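PDB 4FZQ: uncharacterized protein conserved in bacteria from Streptococcus suis, which is a surface antigen that takes part in attachment to host cells, the G5 domain described here probably contributing to that role. Local coordinates for residues T4-K9 / G53-T58; E12-K17 / E63-G68. The protein carries 1 engineered substitution. One frame throughout, in Å; residues are numbered along the deposited sequence.

How the contacts relate
Both contacts join the same two outer strands, 4-13 and 55-66, of one antiparallel three-stranded sheet whose middle strand is 41-50. Neither lies in a buried core. The centre of contact 1 is about 24 Å, and that of contact 2 about 3 Å, from the centre of the elongated chain; the two contact centres are about 25 Å apart. Their chemistry differs accordingly. In contact 1, long basic side chains reach over the middle strand and make only loose touches across, while their charges turn to Asp48 and, for Arg8, also to Glu12 of the second subunit. Contact 2 has a direct salt bridge between its segments and a small apolar touch.

Contact 1. Residues T4-K9 / G53-T58; sequences TTKERK and GKVMAT. Engineered in segment 53-58: Met56 (natural residue Val).
Lys6 meets Val55, and Arg8 meets Thr58, across one face of the three-stranded antiparallel sheet of this G5 domain. The first touch is ammonium against methyl: Lys6 NZ lies 4.0 Å from Val55 CG2, and the two side chains cross at about a right angle. The second brings Arg8 NH2 to 4.1 Å from Thr58 OG1, too long for a hydrogen bond, with the hydroxyl placed obliquely to the guanidinium. Both are loose contacts, and the two segments bury just 101 Å² between them.

The wide spacing of the backbones explains this. Lys6 CA and Val55 CA are 9.5 Å apart, and Arg8 CA and Thr58 CA 9.6 Å, since strand 41-50 runs between the two outer strands. The side chains that meet do so by passing over that strand. Lys6 has a chain extended through chi2 and chi3, and the bend at its last torsion (chi4 61°) accompanies the approach of NZ to Val55 CG2.

What positions both basic groups lies outside the two segments: Asp48 of the middle strand, which Thr58 also touches. Its carboxylate probably draws the two positive groups together. Arg8 NH1 turns elsewhere, to a salt bridge with Glu12 OE2 of the second subunit, while Arg8 NE and Lys6 NZ share Asp48 OD1.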
ATOM      1  N   THR A   4      35.469   9.452  -0.244  1.00 34.63           N
ATOM      2  CA  THR A   4      34.957  10.311   0.800  1.00 33.92           C
ATOM      3  C   THR A   4      33.633   9.740   1.277  1.00 32.68           C
ATOM      4  O   THR A   4      33.066   8.862   0.638  1.00 32.03           O
ATOM      5  CB  THR A   4      34.777  11.748   0.284  1.00 34.69           C
ATOM      6  OG1 THR A   4      34.392  12.596   1.373  1.00 38.51           O
ATOM      7  CG2 THR A   4      33.731  11.802  -0.817  1.00 31.94           C
ATOM      8  N   THR A   5      33.150  10.219   2.413  1.00 33.25           N
ATOM      9  CA  THR A   5      31.895   9.723   2.948  1.00 33.44           C
ATOM     10  C   THR A   5      30.974  10.866   3.348  1.00 35.17           C
ATOM     11  O   THR A   5      31.430  11.953   3.713  1.00 36.58           O
ATOM     12  CB  THR A   5      32.128   8.833   4.195  1.00 33.19           C
ATOM     13  OG1 THR A   5      32.654   9.638   5.261  1.00 33.99           O
ATOM     14  CG2 THR A   5      33.102   7.698   3.878  1.00 27.76           C
ATOM     15  N   LYS A   6      29.673  10.617   3.254  1.00 38.31           N
ATOM     16  CA  LYS A   6      28.667  11.593   3.646  1.00 38.07           C
ATOM     17  C   LYS A   6      27.508  10.811   4.251  1.00 36.65           C
ATOM     18  O   LYS A   6      27.225   9.687   3.843  1.00 35.22           O
ATOM     19  CB  LYS A   6      28.189  12.424   2.446  1.00 39.91           C
ATOM     20  CG  LYS A   6      27.534  11.629   1.328  1.00 45.26           C
ATOM     21  CD  LYS A   6      27.011  12.563   0.233  1.00 48.96           C
ATOM     22  CE  LYS A   6      26.467  11.798  -0.983  1.00 50.70           C
ATOM     23  NZ  LYS A   6      25.323  10.897  -0.653  1.00 49.43           N
ATOM     24  N   GLU A   7      26.859  11.400   5.244  1.00 36.62           N
ATOM     25  CA  GLU A   7      25.742  10.757   5.903  1.00 36.95           C
ATOM     26  C   GLU A   7      24.423  11.272   5.370  1.00 36.23           C
ATOM     27  O   GLU A   7      24.305  12.434   5.007  1.00 37.23           O
ATOM     28  CB  GLU A   7      25.825  10.984   7.406  1.00 39.02           C
ATOM     29  CG  GLU A   7      26.878  10.128   8.081  1.00 45.45           C
ATOM     30  CD  GLU A   7      26.864  10.278   9.590  1.00 51.10           C
ATOM     31  OE1 GLU A   7      25.764  10.467  10.162  1.00 52.30           O
ATOM     32  OE2 GLU A   7      27.946  10.194  10.211  1.00 54.10           O
ATOM     33  N   ARG A   8      23.436  10.388   5.303  1.00 34.39           N
ATOM     34  CA  ARG A   8      22.106  10.740   4.811  1.00 34.62           C
ATOM     35  C   ARG A   8      21.034  10.316   5.794  1.00 33.82           C
ATOM     36  O   ARG A   8      21.116   9.253   6.407  1.00 34.38           O
ATOM     37  CB  ARG A   8      21.803  10.050   3.476  1.00 34.10           C
ATOM     38  CG  ARG A   8      22.376  10.718   2.256  1.00 34.79           C
ATOM     39  CD  ARG A   8      21.842  10.087   0.984  1.00 33.60           C
ATOM     40  NE  ARG A   8      22.180   8.672   0.887  1.00 32.95           N
ATOM     41  CZ  ARG A   8      21.313   7.681   1.056  1.00 33.10           C
ATOM     42  NH1 ARG A   8      20.043   7.948   1.332  1.00 31.82           N
ATOM     43  NH2 ARG A   8      21.717   6.424   0.939  1.00 32.82           N
ATOM     44  N   LYS A   9      20.017  11.148   5.927  1.00 40.04           N
ATOM     45  CA  LYS A   9      18.910  10.837   6.806  1.00 39.85           C
ATOM     46  C   LYS A   9      17.685  10.657   5.910  1.00 38.58           C
ATOM     47  O   LYS A   9      17.385  11.510   5.080  1.00 38.96           O
ATOM     48  CB  LYS A   9      18.699  11.982   7.797  1.00 41.98           C
ATOM     49  CG  LYS A   9      17.594  11.740   8.811  1.00 49.85           C
ATOM     50  CD  LYS A   9      17.319  12.978   9.669  1.00 54.19           C
ATOM     51  CE  LYS A   9      18.480  13.301  10.607  1.00 58.44           C
ATOM     52  NZ  LYS A   9      19.765  13.575   9.880  1.00 61.69           N
ATOM     53  N   GLY A  53      32.768  11.139  -7.515  1.00 56.06           N
ATOM     54  CA  GLY A  53      31.456  11.758  -7.549  1.00 54.09           C
ATOM     55  C   GLY A  53      30.302  10.772  -7.583  1.00 53.59           C
ATOM     56  O   GLY A  53      29.159  11.168  -7.784  1.00 55.01           O
ATOM     57  N   LYS A  54      30.582   9.491  -7.378  1.00 51.97           N
ATOM     58  CA  LYS A  54      29.527   8.482  -7.409  1.00 50.75           C
ATOM     59  C   LYS A  54      29.395   7.697  -6.102  1.00 48.54           C
ATOM     60  O   LYS A  54      30.397   7.289  -5.512  1.00 48.62           O
ATOM     61  CB  LYS A  54      29.791   7.492  -8.545  1.00 52.42           C
ATOM     62  CG  LYS A  54      30.176   8.142  -9.857  1.00 57.93           C
ATOM     63  CD  LYS A  54      29.121   9.141 -10.313  1.00 61.83           C
ATOM     64  CE  LYS A  54      29.536   9.837 -11.603  1.00 64.31           C
ATOM     65  NZ  LYS A  54      28.479  10.758 -12.109  1.00 64.79           N
ATOM     66  N   VAL A  55      28.163   7.482  -5.651  1.00 38.01           N
ATOM     67  CA  VAL A  55      27.950   6.697  -4.440  1.00 35.44           C
ATOM     68  C   VAL A  55      28.263   5.255  -4.817  1.00 34.15           C
ATOM     69  O   VAL A  55      27.516   4.638  -5.562  1.00 37.48           O
ATOM     70  CB  VAL A  55      26.491   6.765  -3.949  1.00 33.51           C
ATOM     71  CG1 VAL A  55      26.272   5.741  -2.839  1.00 31.15           C
ATOM     72  CG2 VAL A  55      26.174   8.163  -3.447  1.00 30.82           C
ATOM     73  N   MET A  56      29.363   4.720  -4.309  1.00 46.01           N
ATOM     74  CA  MET A  56      29.751   3.360  -4.645  1.00 45.50           C
ATOM     75  C   MET A  56      29.155   2.315  -3.726  1.00 45.37           C
ATOM     76  O   MET A  56      29.168   1.124  -4.041  1.00 46.94           O
ATOM     77  CB  MET A  56      31.273   3.223  -4.616  1.00 47.82           C
ATOM     78  CG  MET A  56      32.015   4.176  -5.553  1.00 52.20           C
ATOM     79  SD  MET A  56      31.409   4.175  -7.275  1.00 55.92           S
ATOM     80  CE  MET A  56      31.427   2.390  -7.671  1.00 52.16           C
ATOM     81  N   ALA A  57      28.643   2.760  -2.584  1.00 32.90           N
ATOM     82  CA  ALA A  57      28.072   1.850  -1.607  1.00 29.84           C
ATOM     83  C   ALA A  57      27.529   2.617  -0.416  1.00 27.63           C
ATOM     84  O   ALA A  57      27.871   3.781  -0.188  1.00 26.08           O
ATOM     85  CB  ALA A  57      29.136   0.853  -1.139  1.00 30.38           C
ATOM     86  N   THR A  58      26.680   1.960   0.358  1.00 27.70           N
ATOM     87  CA  THR A  58      26.122   2.625   1.515  1.00 26.82           C
ATOM     88  C   THR A  58      25.785   1.674   2.646  1.00 25.27           C
ATOM     89  O   THR A  58      25.344   0.546   2.423  1.00 24.22           O
ATOM     90  CB  THR A  58      24.860   3.472   1.136  1.00 26.41           C
ATOM     91  OG1 THR A  58      23.730   3.008   1.873  1.00 28.36           O
ATOM     92  CG2 THR A  58      24.566   3.392  -0.350  1.00 25.77           C
TER

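Contact 2. Residues E12-K17 / E63-G68; sequences EALPIK and ETVVEG
Lys17 and Glu67 close this contact with a salt bridge, in the loop residues beyond the outer strands of the three-stranded antiparallel sheet of the G5 domain. Lys17 NZ approaches the carboxylate from the open end between its two oxygens: it donates to the syn lone pair of Glu67 OE2 at 2.6 Å and more weakly to Glu67 OE1 at 3.0 Å. Glu67 starts out pointing away from the other segment, but a bend at chi2 (65°) folds its carboxylate back, and the two side chains come at each other from opposite directions.

Glu67 OE2 has a second donor in the next residue. Gly68 N donates to Glu67 OE2 at 3.0 Å from the anti side, 31° out of the carboxylate plane, with a bent N-H...O angle of 141°. This local backbone-to-side-chain bond probably helps to fix the rotation of the carboxylate, so that OE2 is gripped by one charged and one neutral donor. Backbone hydrogen bonds join Lys17 to Arg71, Leu14 to Gly40 and Val66 to Lys41.

Strand 55-66 also continues the sheet into the third subunit through an antiparallel ladder, where Thr64 OG1 is hydrogen-bonded to Thr64 OG1 of that subunit. Toward the strand ends the contact turns apolar. Leu14 and Val65 cross at about a right angle, with Leu14 CD1 4.1 Å from Val65 CG1 and resting 3.9 Å from Val66 O.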
ATOM      1  N   GLU A  12      10.756   7.913   6.836  1.00 28.37           N
ATOM      2  CA  GLU A  12       9.608   7.227   6.278  1.00 28.25           C
ATOM      3  C   GLU A  12       8.413   7.453   7.195  1.00 27.89           C
ATOM      4  O   GLU A  12       8.485   7.190   8.401  1.00 28.05           O
ATOM      5  CB  GLU A  12       9.878   5.741   6.157  1.00 28.86           C
ATOM      6  CG  GLU A  12       8.684   4.982   5.649  1.00 35.09           C
ATOM      7  CD  GLU A  12       8.958   3.506   5.500  1.00 37.78           C
ATOM      8  OE1 GLU A  12       9.950   3.158   4.823  1.00 41.67           O
ATOM      9  OE2 GLU A  12       8.178   2.698   6.051  1.00 40.17           O
ATOM     10  N   ALA A  13       7.317   7.960   6.645  1.00 21.51           N
ATOM     11  CA  ALA A  13       6.150   8.192   7.483  1.00 20.45           C
ATOM     12  C   ALA A  13       5.491   6.860   7.775  1.00 21.82           C
ATOM     13  O   ALA A  13       5.325   6.026   6.885  1.00 23.03           O
ATOM     14  CB  ALA A  13       5.169   9.113   6.792  1.00 18.48           C
ATOM     15  N   LEU A  14       5.141   6.650   9.033  1.00 33.30           N
ATOM     16  CA  LEU A  14       4.480   5.421   9.425  1.00 34.54           C
ATOM     17  C   LEU A  14       2.986   5.591   9.230  1.00 34.33           C
ATOM     18  O   LEU A  14       2.452   6.697   9.358  1.00 33.01           O
ATOM     19  CB  LEU A  14       4.737   5.135  10.900  1.00 36.36           C
ATOM     20  CG  LEU A  14       6.205   5.000  11.277  1.00 38.95           C
ATOM     21  CD1 LEU A  14       6.340   4.805  12.774  1.00 40.49           C
ATOM     22  CD2 LEU A  14       6.785   3.823  10.523  1.00 37.92           C
ATOM     23  N   PRO A  15       2.292   4.496   8.915  1.00 30.37           N
ATOM     24  CA  PRO A  15       0.834   4.528   8.713  1.00 30.15           C
ATOM     25  C   PRO A  15       0.168   5.141   9.955  1.00 29.51           C
ATOM     26  O   PRO A  15       0.533   4.799  11.084  1.00 26.99           O
ATOM     27  CB  PRO A  15       0.474   3.051   8.575  1.00 30.82           C
ATOM     28  CG  PRO A  15       1.738   2.440   8.009  1.00 31.45           C
ATOM     29  CD  PRO A  15       2.831   3.132   8.769  1.00 28.51           C
ATOM     30  N   ILE A  16      -0.791   6.043   9.762  1.00 35.88           N
ATOM     31  CA  ILE A  16      -1.471   6.647  10.903  1.00 35.07           C
ATOM     32  C   ILE A  16      -2.276   5.554  11.594  1.00 35.31           C
ATOM     33  O   ILE A  16      -2.949   4.767  10.939  1.00 36.11           O
ATOM     34  CB  ILE A  16      -2.446   7.774  10.479  1.00 38.57           C
ATOM     35  CG1 ILE A  16      -1.679   9.054  10.132  1.00 39.93           C
ATOM     36  CG2 ILE A  16      -3.411   8.087  11.614  1.00 40.32           C
ATOM     37  CD1 ILE A  16      -0.837   9.012   8.868  1.00 42.95           C
ATOM     38  N   LYS A  17      -2.196   5.483  12.915  1.00 22.34           N
ATOM     39  CA  LYS A  17      -2.963   4.480  13.628  1.00 22.12           C
ATOM     40  C   LYS A  17      -4.307   5.122  13.943  1.00 21.70           C
ATOM     41  O   LYS A  17      -4.358   6.286  14.351  1.00 19.51           O
ATOM     42  CB  LYS A  17      -2.263   4.073  14.921  1.00 25.57           C
ATOM     43  CG  LYS A  17      -0.922   3.382  14.729  1.00 26.97           C
ATOM     44  CD  LYS A  17      -0.345   2.991  16.084  1.00 31.06           C
ATOM     45  CE  LYS A  17       1.004   2.311  15.949  1.00 31.41           C
ATOM     46  NZ  LYS A  17       2.023   3.270  15.453  1.00 37.42           N
ATOM     47  N   GLU A  63      18.557   3.201  12.924  1.00 38.05           N
ATOM     48  CA  GLU A  63      17.158   3.220  12.552  1.00 40.12           C
ATOM     49  C   GLU A  63      16.347   3.532  13.814  1.00 41.16           C
ATOM     50  O   GLU A  63      16.339   2.758  14.777  1.00 41.08           O
ATOM     51  CB  GLU A  63      16.806   1.851  11.976  1.00 41.94           C
ATOM     52  CG  GLU A  63      15.534   1.757  11.188  1.00 46.26           C
ATOM     53  CD  GLU A  63      15.365   0.374  10.588  1.00 52.38           C
ATOM     54  OE1 GLU A  63      16.128   0.029   9.660  1.00 54.34           O
ATOM     55  OE2 GLU A  63      14.479  -0.379  11.053  1.00 55.72           O
ATOM     56  N   THR A  64      15.681   4.682  13.795  1.00 29.55           N
ATOM     57  CA  THR A  64      14.880   5.157  14.913  1.00 28.98           C
ATOM     58  C   THR A  64      13.396   5.192  14.576  1.00 28.56           C
ATOM     59  O   THR A  64      12.994   5.796  13.593  1.00 30.86           O
ATOM     60  CB  THR A  64      15.310   6.572  15.299  1.00 30.59           C
ATOM     61  OG1 THR A  64      16.698   6.569  15.652  1.00 30.39           O
ATOM     62  CG2 THR A  64      14.477   7.092  16.463  1.00 30.65           C
ATOM     63  N   VAL A  65      12.580   4.549  15.399  1.00 36.86           N
ATOM     64  CA  VAL A  65      11.144   4.534  15.173  1.00 33.97           C
ATOM     65  C   VAL A  65      10.452   5.329  16.271  1.00 33.51           C
ATOM     66  O   VAL A  65      10.571   4.996  17.443  1.00 34.62           O
ATOM     67  CB  VAL A  65      10.598   3.096  15.164  1.00 34.65           C
ATOM     68  CG1 VAL A  65       9.088   3.112  15.241  1.00 36.13           C
ATOM     69  CG2 VAL A  65      11.034   2.389  13.890  1.00 32.43           C
ATOM     70  N   VAL A  66       9.736   6.385  15.888  1.00 22.86           N
ATOM     71  CA  VAL A  66       9.029   7.217  16.845  1.00 21.24           C
ATOM     72  C   VAL A  66       7.515   7.108  16.663  1.00 23.44           C
ATOM     73  O   VAL A  66       6.995   7.368  15.579  1.00 22.08           O
ATOM     74  CB  VAL A  66       9.409   8.676  16.671  1.00 23.64           C
ATOM     75  CG1 VAL A  66       8.830   9.500  17.822  1.00 22.63           C
ATOM     76  CG2 VAL A  66      10.916   8.817  16.596  1.00 24.06           C
ATOM     77  N   GLU A  67       6.807   6.724  17.722  1.00 31.04           N
ATOM     78  CA  GLU A  67       5.358   6.594  17.654  1.00 32.48           C
ATOM     79  C   GLU A  67       4.730   7.939  17.321  1.00 33.43           C
ATOM     80  O   GLU A  67       5.240   8.983  17.717  1.00 32.50           O
ATOM     81  CB  GLU A  67       4.799   6.099  18.988  1.00 35.99           C
ATOM     82  CG  GLU A  67       3.275   6.014  19.027  1.00 41.60           C
ATOM     83  CD  GLU A  67       2.717   4.972  18.058  1.00 47.41           C
ATOM     84  OE1 GLU A  67       2.893   3.754  18.326  1.00 48.31           O
ATOM     85  OE2 GLU A  67       2.117   5.374  17.028  1.00 47.33           O
ATOM     86  N   GLY A  68       3.618   7.912  16.595  1.00 28.52           N
ATOM     87  CA  GLY A  68       2.956   9.152  16.240  1.00 27.83           C
ATOM     88  C   GLY A  68       1.785   9.452  17.148  1.00 29.13           C
ATOM     89  O   GLY A  68       1.730   9.006  18.295  1.00 31.02           O
TER